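Local structure of CD180 antigen (3T6Q) at residues D406-L412 and N431-L437; I362-C368 and L389-T393; L448-L454 and L472-R477. The protein forms a complex with MD-1 and may cooperate with TLR4 in the innate B-cell response to bacterial lipopolysaccharide, leading to NF-kappa-B activation. All coordinates share one frame. Residue numbers count along the deposited sequence, not the author numbering.

In the fold
All three contacts join neighbouring coils of one leucine-rich-repeat solenoid and follow one another along the chain. Contact 2 (362-368 with 389-393) comes first; its centre is about 13 Å from that of contact 1 (406-412 with 431-437). The two touch through Leu389: Arg411 O lies 3.0 Å from Leu389 N, a probable hydrogen bond, and Thr410 CG2 is 3.7 Å from Leu389 CG. Contact 3 (448-454 with 472-477) has its centre about 17 Å beyond contact 1 and meets it where Leu432 CD1 packs 4.2 Å from Leu454 CD1. Contacts 1 and 3 both touch the sugar attached to Asn431. Contacts 2 and 3 remain about 10 Å apart at their nearest atoms.

Contact 1: residues D406-L412 and N431-L437; sequences DLAFTRL and NLSHSLL. With NAG (2-acetamido-2-deoxy-beta-D-glucopyranose), chain F; NAG (2-acetamido-2-deoxy-beta-D-glucopyranose), chain E.
Three backbone hydrogen bonds join the segments in parallel register, Asp406 bridged to Asn431 (CA-CA 4.8 Å): Phe409 N to Ser433 O (2.7 Å), Leu407 N to Asn431 O (2.8 Å) and Leu412 N to Ser435 O (3.1 Å). Asp406 OD2 accepts from N2 of two NAG residues (chain F 2.7 Å, chain E 2.8 Å); Asn431 ND2 carries the chain F sugar. Asp406 and Asn431, both t, form Asx turns, OD1 accepting from Ala408 N and Ser433 N respectively, each at 3.0 Å. Type II turns follow (Leu407-Thr410, Leu432-Ser435), Phe409 and His434 at positive phi. Their rings (both chi1 m) lie near parallel (12°) but slid apart, centroids separated by 4.7 Å. Ser435 OG (chi1 m) sits 3.1 Å from both Leu407 O and Thr410 O. Inside, Leu432 CD2 packs 3.8 Å from Leu407 CB and Leu412 CD1, and Leu437 CD2 3.9 Å from Leu412 CB, all four leucines m,t. Such stacked turns fit a leucine-rich-repeat solenoid, Thr410 and Ser435 taking the Asn position of LxLxxNxL in repeats 14 and 15. Thr410 OG1 bonds to Asn386 N and Leu383 O, and the pair leaves the long, almost wholly parallel sheet at strands 404-406 and 429-431, between 380-382 and 453-455.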
loop_
_atom_site.group_PDB
_atom_site.type_symbol
_atom_site.label_atom_id
_atom_site.label_comp_id
_atom_site.label_asym_id
_atom_site.label_seq_id
_atom_site.Cartn_x
_atom_site.Cartn_y
_atom_site.Cartn_z
ATOM N N ASP A 406 23.750 26.535 31.443
ATOM C CA ASP A 406 24.351 26.052 30.210
ATOM C C ASP A 406 24.607 27.284 29.356
ATOM O O ASP A 406 23.695 27.981 29.027
ATOM C CB ASP A 406 23.402 25.050 29.528
ATOM C CG ASP A 406 24.043 24.320 28.362
ATOM O OD1 ASP A 406 25.153 24.755 27.903
ATOM O OD2 ASP A 406 23.449 23.311 27.883
ATOM N N LEU A 407 25.875 27.544 29.046
ATOM C CA LEU A 407 26.296 28.666 28.229
ATOM C C LEU A 407 27.135 28.153 27.057
ATOM O O LEU A 407 27.924 28.905 26.448
ATOM C CB LEU A 407 27.121 29.619 29.137
ATOM C CG LEU A 407 26.228 30.455 30.084
ATOM C CD1 LEU A 407 27.055 31.071 31.215
ATOM C CD2 LEU A 407 25.482 31.562 29.330
ATOM N N ALA A 408 26.995 26.869 26.750
ATOM C CA ALA A 408 27.831 26.256 25.676
ATOM C C ALA A 408 27.656 27.039 24.365
ATOM O O ALA A 408 26.525 27.384 23.998
ATOM C CB ALA A 408 27.476 24.793 25.469
ATOM N N PHE A 409 28.782 27.272 23.668
ATOM C CA PHE A 409 28.832 27.908 22.339
ATOM C C PHE A 409 28.367 29.359 22.384
ATOM O O PHE A 409 28.047 29.951 21.363
ATOM C CB PHE A 409 28.043 27.083 21.291
ATOM C CG PHE A 409 28.617 25.706 21.118
ATOM C CD1 PHE A 409 29.759 25.517 20.312
ATOM C CD2 PHE A 409 28.098 24.630 21.819
ATOM C CE1 PHE A 409 30.338 24.258 20.197
ATOM C CE2 PHE A 409 28.676 23.367 21.688
ATOM C CZ PHE A 409 29.798 23.197 20.886
ATOM N N THR A 410 28.343 29.949 23.563
ATOM C CA THR A 410 28.002 31.338 23.655
ATOM C C THR A 410 29.266 32.029 24.180
ATOM O O THR A 410 29.695 31.738 25.313
ATOM C CB THR A 410 26.823 31.541 24.650
ATOM O OG1 THR A 410 25.627 30.984 24.064
ATOM C CG2 THR A 410 26.638 33.032 24.952
ATOM N N ARG A 411 29.815 32.960 23.393
ATOM C CA ARG A 411 31.026 33.703 23.787
ATOM C C ARG A 411 30.759 34.577 25.028
ATOM O O ARG A 411 29.762 35.315 25.077
ATOM C CB ARG A 411 31.532 34.549 22.599
ATOM C CG ARG A 411 32.610 35.579 22.937
ATOM C CD ARG A 411 33.571 35.822 21.751
ATOM N NE ARG A 411 32.919 35.532 20.476
ATOM C CZ ARG A 411 32.513 36.448 19.605
ATOM N NH1 ARG A 411 31.899 36.075 18.492
ATOM N NH2 ARG A 411 32.724 37.733 19.841
ATOM N N LEU A 412 31.626 34.502 26.035
ATOM C CA LEU A 412 31.412 35.310 27.215
ATOM C C LEU A 412 32.550 36.340 27.339
ATOM O O LEU A 412 33.728 36.020 27.118
ATOM C CB LEU A 412 31.325 34.439 28.488
ATOM C CG LEU A 412 30.295 33.300 28.445
ATOM C CD1 LEU A 412 30.464 32.515 29.740
ATOM C CD2 LEU A 412 28.866 33.844 28.329
ATOM N N ASN A 431 28.127 24.524 32.017
ATOM C CA ASN A 431 28.669 24.134 30.722
ATOM C C ASN A 431 29.123 25.420 30.025
ATOM O O ASN A 431 28.291 26.268 29.672
ATOM C CB ASN A 431 27.643 23.337 29.871
ATOM C CG ASN A 431 28.254 22.765 28.592
ATOM O OD1 ASN A 431 29.307 23.192 28.166
ATOM N ND2 ASN A 431 27.587 21.816 27.970
ATOM N N LEU A 432 30.436 25.521 29.813
ATOM C CA LEU A 432 31.071 26.679 29.160
ATOM C C LEU A 432 31.843 26.268 27.910
ATOM O O LEU A 432 32.828 26.929 27.519
ATOM C CB LEU A 432 32.053 27.371 30.140
ATOM C CG LEU A 432 31.375 27.912 31.440
ATOM C CD1 LEU A 432 32.350 28.473 32.458
ATOM C CD2 LEU A 432 30.357 28.999 31.099
ATOM N N SER A 433 31.424 25.163 27.326
ATOM C CA SER A 433 32.048 24.635 26.118
ATOM C C SER A 433 32.119 25.757 25.075
ATOM O O SER A 433 31.111 26.392 24.784
ATOM C CB SER A 433 31.208 23.484 25.597
ATOM O OG SER A 433 31.802 22.938 24.442
ATOM N N HIS A 434 33.302 25.994 24.498
ATOM C CA HIS A 434 33.478 27.076 23.472
ATOM C C HIS A 434 33.045 28.474 23.846
ATOM O O HIS A 434 32.764 29.281 22.975
ATOM C CB HIS A 434 32.848 26.622 22.140
ATOM C CG HIS A 434 33.407 25.326 21.657
ATOM N ND1 HIS A 434 34.350 25.253 20.676
ATOM C CD2 HIS A 434 33.152 24.033 22.049
ATOM C CE1 HIS A 434 34.668 23.969 20.463
ATOM N NE2 HIS A 434 33.936 23.218 21.301
ATOM N N SER A 435 33.031 28.820 25.141
ATOM C CA SER A 435 32.654 30.166 25.572
ATOM C C SER A 435 33.872 31.117 25.395
ATOM O O SER A 435 33.756 32.329 25.499
ATOM C CB SER A 435 32.182 30.141 27.039
ATOM O OG SER A 435 30.895 29.496 27.148
ATOM N N LEU A 436 35.044 30.518 25.176
ATOM C CA LEU A 436 36.310 31.224 24.900
ATOM C C LEU A 436 36.749 32.091 26.062
ATOM O O LEU A 436 37.158 33.219 25.851
ATOM C CB LEU A 436 36.253 32.049 23.595
ATOM C CG LEU A 436 35.772 31.323 22.344
ATOM C CD1 LEU A 436 35.883 32.197 21.095
ATOM C CD2 LEU A 436 36.486 29.988 22.163
ATOM N N LEU A 437 36.639 31.568 27.286
ATOM C CA LEU A 437 37.077 32.279 28.489
ATOM C C LEU A 437 38.552 31.997 28.710
ATOM O O LEU A 437 39.066 30.989 28.242
ATOM C CB LEU A 437 36.316 31.794 29.728
ATOM C CG LEU A 437 34.859 32.229 29.796
ATOM C CD1 LEU A 437 34.192 31.301 30.788
ATOM C CD2 LEU A 437 34.735 33.679 30.226
HETATM C C1 NAG F . 26.362 21.256 28.460
HETATM C C2 NAG F . 25.482 20.611 27.378
HETATM C C3 NAG F . 24.280 19.939 28.078
HETATM C C4 NAG F . 24.714 18.953 29.191
HETATM C C5 NAG F . 25.718 19.629 30.135
HETATM C C6 NAG F . 26.320 18.655 31.153
HETATM C C7 NAG F . 25.274 21.587 25.113
HETATM C C8 NAG F . 24.739 22.720 24.247
HETATM N N2 NAG F . 25.030 21.645 26.418
HETATM O O3 NAG F . 23.509 19.227 27.100
HETATM O O4 NAG F . 23.591 18.639 30.031
HETATM O O5 NAG F . 26.776 20.248 29.405
HETATM O O6 NAG F . 26.916 17.564 30.478
HETATM O O7 NAG F . 25.898 20.658 24.605
HETATM C C1 NAG E . 20.543 23.789 26.232
HETATM C C2 NAG E . 20.487 22.268 26.513
HETATM C C3 NAG E . 21.274 21.499 25.427
HETATM C C4 NAG E . 20.878 21.956 24.025
HETATM C C5 NAG E . 20.932 23.470 23.937
HETATM C C6 NAG E . 20.542 24.046 22.577
HETATM C C7 NAG E . 20.404 21.137 28.698
HETATM C C8 NAG E . 21.072 20.964 30.026
HETATM N N2 NAG E . 21.003 21.977 27.830
HETATM O O3 NAG E . 21.006 20.130 25.584
HETATM O O4 NAG E . 21.768 21.483 23.011
HETATM O O5 NAG E . 20.099 24.059 24.936
HETATM O O6 NAG E . 19.128 23.975 22.383
HETATM O O7 NAG E . 19.370 20.513 28.459
#

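Contact 2: residues I362-C368 and L389-T393; sequences IETSDCC and LSLKT
Segment 362-368 runs parallel to strand 389-391, with Thr364 bridged to Leu389 (CA-CA 5.1 Å), then turns a corner at Ser365 and Asp366. Two backbone hydrogen bonds span this corner: Ser390 N to Thr364 O (3.1 Å) and Cys367 N to Ser390 O (3.0 Å). Thr364, chi1 t, shapes the bend with an ST turn in which Asp366 N donates to Thr364 OG1 at 3.3 Å. Its methyl CG2 meets Leu389 CD2 at 3.8 Å. Leu389 is m,t, and its CD2 also lies 3.9 Å from Ile362 CG2 (Ile362 m,t), while its CD1 is 4.4 Å from Cys367 SG. Cys367 (t) and Cys368 (m) form a vicinal disulfide, SG to SG 2.1 Å, across a cis peptide bond, closing an eight-membered ring. Leu391, again m,t, rests CD2 against this ring, 3.7 Å from Cys367 CB and 4.3 Å from Cys368 SG. On the more exposed side Ser390, m, brings CB to 3.2 Å from Ser365 O. One water joins Ser390 OG (2.9 Å) to Thr364 O (3.0 Å); another joins Lys392 N (2.8 Å), Cys367 O (2.5 Å) and Asp366 OD1 (3.0 Å). Lys392 (m,t,t,m) passes with CE 3.5 Å from Asp366 OD2. The contact stacks leucine-rich repeats 12 and 13 beside strand 412-413. Its chemistry is divided: Leu389, Leu391, Ile362, the Thr364 methyl and the vicinal disulfide make the apolar part, whereas the corner is held by two backbone bonds, the Thr364 ST turn and water.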
loop_
_atom_site.group_PDB
_atom_site.type_symbol
_atom_site.label_atom_id
_atom_site.label_comp_id
_atom_site.label_asym_id
_atom_site.label_seq_id
_atom_site.Cartn_x
_atom_site.Cartn_y
_atom_site.Cartn_z
ATOM N N ILE A 362 21.054 35.951 21.121
ATOM C CA ILE A 362 20.932 36.991 22.124
ATOM C C ILE A 362 22.338 37.577 22.270
ATOM O O ILE A 362 23.347 36.803 22.334
ATOM C CB ILE A 362 20.438 36.415 23.482
ATOM C CG1 ILE A 362 18.950 35.980 23.367
ATOM C CG2 ILE A 362 20.688 37.377 24.646
ATOM C CD1 ILE A 362 18.596 34.894 24.395
ATOM N N GLU A 363 22.384 38.910 22.342
ATOM C CA GLU A 363 23.653 39.660 22.559
ATOM C C GLU A 363 23.401 40.754 23.613
ATOM O O GLU A 363 22.373 41.437 23.571
ATOM C CB GLU A 363 24.150 40.287 21.228
ATOM C CG GLU A 363 25.598 40.835 21.265
ATOM C CD GLU A 363 25.710 42.273 21.800
ATOM O OE1 GLU A 363 26.842 42.707 22.214
ATOM O OE2 GLU A 363 24.664 42.989 21.825
ATOM N N THR A 364 24.330 40.964 24.532
ATOM C CA THR A 364 24.152 42.057 25.476
ATOM C C THR A 364 25.477 42.527 26.100
ATOM O O THR A 364 26.394 41.737 26.304
ATOM C CB THR A 364 23.096 41.712 26.579
ATOM O OG1 THR A 364 22.888 42.847 27.448
ATOM C CG2 THR A 364 23.556 40.540 27.416
ATOM N N SER A 365 25.541 43.818 26.415
ATOM C CA SER A 365 26.680 44.400 27.177
ATOM C C SER A 365 26.639 44.128 28.699
ATOM O O SER A 365 27.617 44.410 29.413
ATOM C CB SER A 365 26.710 45.916 26.984
ATOM O OG SER A 365 25.664 46.555 27.716
ATOM N N ASP A 366 25.530 43.594 29.208
ATOM C CA ASP A 366 25.401 43.409 30.674
ATOM C C ASP A 366 24.320 42.370 30.996
ATOM O O ASP A 366 23.133 42.689 31.033
ATOM C CB ASP A 366 25.107 44.787 31.312
ATOM C CG ASP A 366 25.116 44.791 32.848
ATOM O OD1 ASP A 366 25.081 43.726 33.498
ATOM O OD2 ASP A 366 25.121 45.920 33.412
ATOM N N CYS A 367 24.738 41.134 31.241
ATOM C CA CYS A 367 23.799 40.035 31.508
ATOM C C CYS A 367 24.166 39.556 32.916
ATOM O O CYS A 367 25.326 39.725 33.309
ATOM C CB CYS A 367 24.017 38.911 30.462
ATOM S SG CYS A 367 22.622 37.735 30.283
ATOM N N CYS A 368 23.228 38.998 33.705
ATOM C CA CYS A 368 21.846 38.747 33.315
ATOM C C CYS A 368 20.841 39.228 34.366
ATOM O O CYS A 368 19.703 38.787 34.339
ATOM C CB CYS A 368 21.638 37.247 33.082
ATOM S SG CYS A 368 22.811 36.491 31.910
ATOM N N LEU A 389 27.714 37.494 25.307
ATOM C CA LEU A 389 27.181 38.047 26.522
ATOM C C LEU A 389 28.355 38.576 27.357
ATOM O O LEU A 389 29.360 37.856 27.580
ATOM C CB LEU A 389 26.448 36.941 27.329
ATOM C CG LEU A 389 25.383 36.149 26.546
ATOM C CD1 LEU A 389 24.740 35.097 27.465
ATOM C CD2 LEU A 389 24.287 37.099 25.994
ATOM N N SER A 390 28.223 39.807 27.827
ATOM C CA SER A 390 29.220 40.391 28.739
ATOM C C SER A 390 28.690 40.184 30.140
ATOM O O SER A 390 27.545 40.554 30.425
ATOM C CB SER A 390 29.360 41.879 28.445
ATOM O OG SER A 390 29.795 42.070 27.107
ATOM N N LEU A 391 29.502 39.583 30.996
ATOM C CA LEU A 391 29.091 39.311 32.381
ATOM C C LEU A 391 29.998 40.080 33.350
ATOM O O LEU A 391 31.228 39.939 33.303
ATOM C CB LEU A 391 29.139 37.807 32.705
ATOM C CG LEU A 391 28.581 36.804 31.698
ATOM C CD1 LEU A 391 28.814 35.388 32.206
ATOM C CD2 LEU A 391 27.096 37.037 31.478
ATOM N N LYS A 392 29.388 40.886 34.214
ATOM C CA LYS A 392 30.122 41.507 35.324
ATOM C C LYS A 392 30.072 40.598 36.584
ATOM O O LYS A 392 29.434 39.554 36.572
ATOM C CB LYS A 392 29.580 42.901 35.612
ATOM C CG LYS A 392 29.741 43.898 34.455
ATOM C CD LYS A 392 28.803 45.094 34.620
ATOM C CE LYS A 392 28.601 45.874 33.312
ATOM N NZ LYS A 392 29.876 46.423 32.763
ATOM N N THR A 393 30.751 40.999 37.665
ATOM C CA THR A 393 30.720 40.206 38.889
ATOM C C THR A 393 29.268 40.025 39.362
ATOM O O THR A 393 28.458 40.932 39.248
ATOM C CB THR A 393 31.607 40.864 39.975
ATOM O OG1 THR A 393 32.979 40.575 39.668
ATOM C CG2 THR A 393 31.284 40.284 41.373
HETATM O O HOH W 1 28.779 41.354 24.518
HETATM O O HOH W 2 26.692 41.435 34.469
#

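Contact 3: residues L448-L454 and L472-R477; sequences LPALQHL and LQTLGR. With NAG (2-acetamido-2-deoxy-beta-D-glucopyranose), chain F.
Leu475, in the m,t rotamer, lies over three leucines of segment 448-454: its CD2 approaches Leu448 CB at 3.7 Å and Leu451 CD2 at 4.1 Å, and its CD1 lies 3.6 Å from Leu454 CD2. Leu454, t,p like Leu451, also meets Leu472 CD2 through its own CD2 at 3.6 Å. Leu448, also m,t, has a backbone similar to that of Leu475 (phi/psi -118/58 against -98/66), as expected of equivalent positions in successive coils. Leu448 to Leu451 form a type I turn, closed by Leu451 N to Leu448 O at 3.3 Å, before the chain enters strand 453-455. In the other segment Leu475 N bonds to Leu472 O at 3.0 Å. The closest CA pair is Gln452 and Arg477, 5.6 Å. At the exposed edge Arg477 CB lies 4.3 Å from Ala450 C, the end of the side chain leading away. Two waters bridge the segments: one accepts from Arg477 N (3.0 Å) and donates to Leu451 O (2.8 Å) and Leu448 O (3.2 Å); another accepts from Leu448 N (2.9 Å) and donates to Thr474 O (3.2 Å). His453 points away, its CE1 3.3 Å from O6 of the chain F NAG. The leucines belong to the core of a leucine-rich-repeat solenoid, flanked by strands 429-431 and 480-482. No direct hydrogen bond crosses between these two segments, which meet through leucine packing and water; backbone bonds from Gln452 and Leu454 to Ile480 follow just outside.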
loop_
_atom_site.group_PDB
_atom_site.type_symbol
_atom_site.label_atom_id
_atom_site.label_comp_id
_atom_site.label_asym_id
_atom_site.label_seq_id
_atom_site.Cartn_x
_atom_site.Cartn_y
_atom_site.Cartn_z
ATOM N N LEU A 448 31.377 29.348 43.595
ATOM C CA LEU A 448 30.791 28.072 43.172
ATOM C C LEU A 448 31.192 26.908 44.102
ATOM O O LEU A 448 31.760 25.919 43.642
ATOM C CB LEU A 448 31.206 27.752 41.722
ATOM C CG LEU A 448 30.745 28.857 40.761
ATOM C CD1 LEU A 448 31.373 28.569 39.392
ATOM C CD2 LEU A 448 29.225 28.880 40.725
ATOM N N PRO A 449 30.878 27.018 45.411
ATOM C CA PRO A 449 31.294 25.944 46.341
ATOM C C PRO A 449 30.650 24.577 46.113
ATOM O O PRO A 449 31.226 23.564 46.519
ATOM C CB PRO A 449 30.886 26.518 47.733
ATOM C CG PRO A 449 29.711 27.436 47.421
ATOM C CD PRO A 449 30.130 28.087 46.100
ATOM N N ALA A 450 29.476 24.528 45.495
ATOM C CA ALA A 450 28.771 23.238 45.251
ATOM C C ALA A 450 29.032 22.646 43.882
ATOM O O ALA A 450 28.543 21.560 43.586
ATOM C CB ALA A 450 27.256 23.411 45.450
ATOM N N LEU A 451 29.784 23.353 43.031
ATOM C CA LEU A 451 29.972 22.902 41.642
ATOM C C LEU A 451 30.580 21.500 41.543
ATOM O O LEU A 451 31.681 21.263 42.068
ATOM C CB LEU A 451 30.817 23.889 40.813
ATOM C CG LEU A 451 30.625 23.671 39.297
ATOM C CD1 LEU A 451 29.196 24.093 38.883
ATOM C CD2 LEU A 451 31.669 24.426 38.467
ATOM N N GLN A 452 29.873 20.606 40.846
ATOM C CA GLN A 452 30.282 19.208 40.651
ATOM C C GLN A 452 30.778 18.887 39.246
ATOM O O GLN A 452 31.551 17.944 39.065
ATOM C CB GLN A 452 29.103 18.267 40.906
ATOM C CG GLN A 452 28.595 18.260 42.352
ATOM C CD GLN A 452 27.389 17.350 42.485
ATOM O OE1 GLN A 452 27.083 16.567 41.581
ATOM N NE2 GLN A 452 26.669 17.482 43.572
ATOM N N HIS A 453 30.340 19.674 38.265
ATOM C CA HIS A 453 30.478 19.284 36.852
ATOM C C HIS A 453 30.761 20.547 36.061
ATOM O O HIS A 453 29.949 21.492 36.043
ATOM C CB HIS A 453 29.192 18.574 36.402
ATOM C CG HIS A 453 29.200 18.021 35.007
ATOM N ND1 HIS A 453 28.268 17.132 34.579
ATOM C CD2 HIS A 453 29.995 18.317 33.894
ATOM C CE1 HIS A 453 28.473 16.846 33.282
ATOM N NE2 HIS A 453 29.520 17.577 32.851
ATOM N N LEU A 454 31.942 20.605 35.429
ATOM C CA LEU A 454 32.323 21.812 34.679
ATOM C C LEU A 454 32.812 21.406 33.315
ATOM O O LEU A 454 33.789 20.621 33.210
ATOM C CB LEU A 454 33.426 22.584 35.397
ATOM C CG LEU A 454 34.022 23.834 34.747
ATOM C CD1 LEU A 454 32.924 24.895 34.599
ATOM C CD2 LEU A 454 35.192 24.343 35.578
ATOM N N LEU A 472 40.511 27.128 38.297
ATOM C CA LEU A 472 39.889 25.889 38.793
ATOM C C LEU A 472 40.126 25.607 40.256
ATOM O O LEU A 472 39.371 24.860 40.871
ATOM C CB LEU A 472 40.335 24.661 37.969
ATOM C CG LEU A 472 40.210 24.758 36.447
ATOM C CD1 LEU A 472 40.954 23.576 35.828
ATOM C CD2 LEU A 472 38.739 24.754 36.000
ATOM N N GLN A 473 41.177 26.184 40.827
ATOM C CA GLN A 473 41.601 25.807 42.179
ATOM C C GLN A 473 40.578 26.204 43.287
ATOM O O GLN A 473 40.695 25.742 44.419
ATOM C CB GLN A 473 43.024 26.331 42.477
ATOM C CG GLN A 473 44.143 25.833 41.538
ATOM C CD GLN A 473 44.853 24.559 42.016
ATOM O OE1 GLN A 473 44.212 23.555 42.285
ATOM N NE2 GLN A 473 46.195 24.596 42.084
ATOM N N THR A 474 39.570 27.017 42.949
ATOM C CA THR A 474 38.464 27.317 43.885
ATOM C C THR A 474 37.313 26.300 43.889
ATOM O O THR A 474 36.368 26.458 44.663
ATOM C CB THR A 474 37.841 28.730 43.644
ATOM O OG1 THR A 474 37.267 28.818 42.314
ATOM C CG2 THR A 474 38.869 29.845 43.866
ATOM N N LEU A 475 37.374 25.277 43.032
ATOM C CA LEU A 475 36.225 24.369 42.849
ATOM C C LEU A 475 36.389 23.075 43.682
ATOM O O LEU A 475 36.530 21.976 43.153
ATOM C CB LEU A 475 36.000 24.081 41.328
ATOM C CG LEU A 475 35.761 25.379 40.524
ATOM C CD1 LEU A 475 35.768 25.077 39.032
ATOM C CD2 LEU A 475 34.451 26.067 40.923
ATOM N N GLY A 476 36.378 23.215 45.004
ATOM C CA GLY A 476 36.639 22.076 45.906
ATOM C C GLY A 476 35.705 20.884 45.768
ATOM O O GLY A 476 36.123 19.766 46.074
ATOM N N ARG A 477 34.447 21.076 45.323
ATOM C CA ARG A 477 33.553 19.902 45.154
ATOM C C ARG A 477 33.538 19.295 43.750
ATOM O O ARG A 477 32.743 18.383 43.429
ATOM C CB ARG A 477 32.129 20.224 45.629
ATOM C CG ARG A 477 32.102 20.851 47.023
ATOM C CD ARG A 477 31.001 20.327 47.924
ATOM N NE ARG A 477 31.629 19.524 48.974
ATOM C CZ ARG A 477 31.000 18.702 49.806
ATOM N NH1 ARG A 477 29.686 18.535 49.734
ATOM N NH2 ARG A 477 31.703 18.034 50.712
HETATM C C1 NAG F . 26.362 21.256 28.460
HETATM C C2 NAG F . 25.482 20.611 27.378
HETATM C C3 NAG F . 24.280 19.939 28.078
HETATM C C4 NAG F . 24.714 18.953 29.191
HETATM C C5 NAG F . 25.718 19.629 30.135
HETATM C C6 NAG F . 26.320 18.655 31.153
HETATM C C7 NAG F . 25.274 21.587 25.113
HETATM C C8 NAG F . 24.739 22.720 24.247
HETATM N N2 NAG F . 25.030 21.645 26.418
HETATM O O3 NAG F . 23.509 19.227 27.100
HETATM O O4 NAG F . 23.591 18.639 30.031
HETATM O O5 NAG F . 26.776 20.248 29.405
HETATM O O6 NAG F . 26.916 17.564 30.478
HETATM O O7 NAG F . 25.898 20.658 24.605
HETATM O O HOH W 3 33.174 23.073 43.547
HETATM O O HOH W 4 34.222 28.667 43.806
#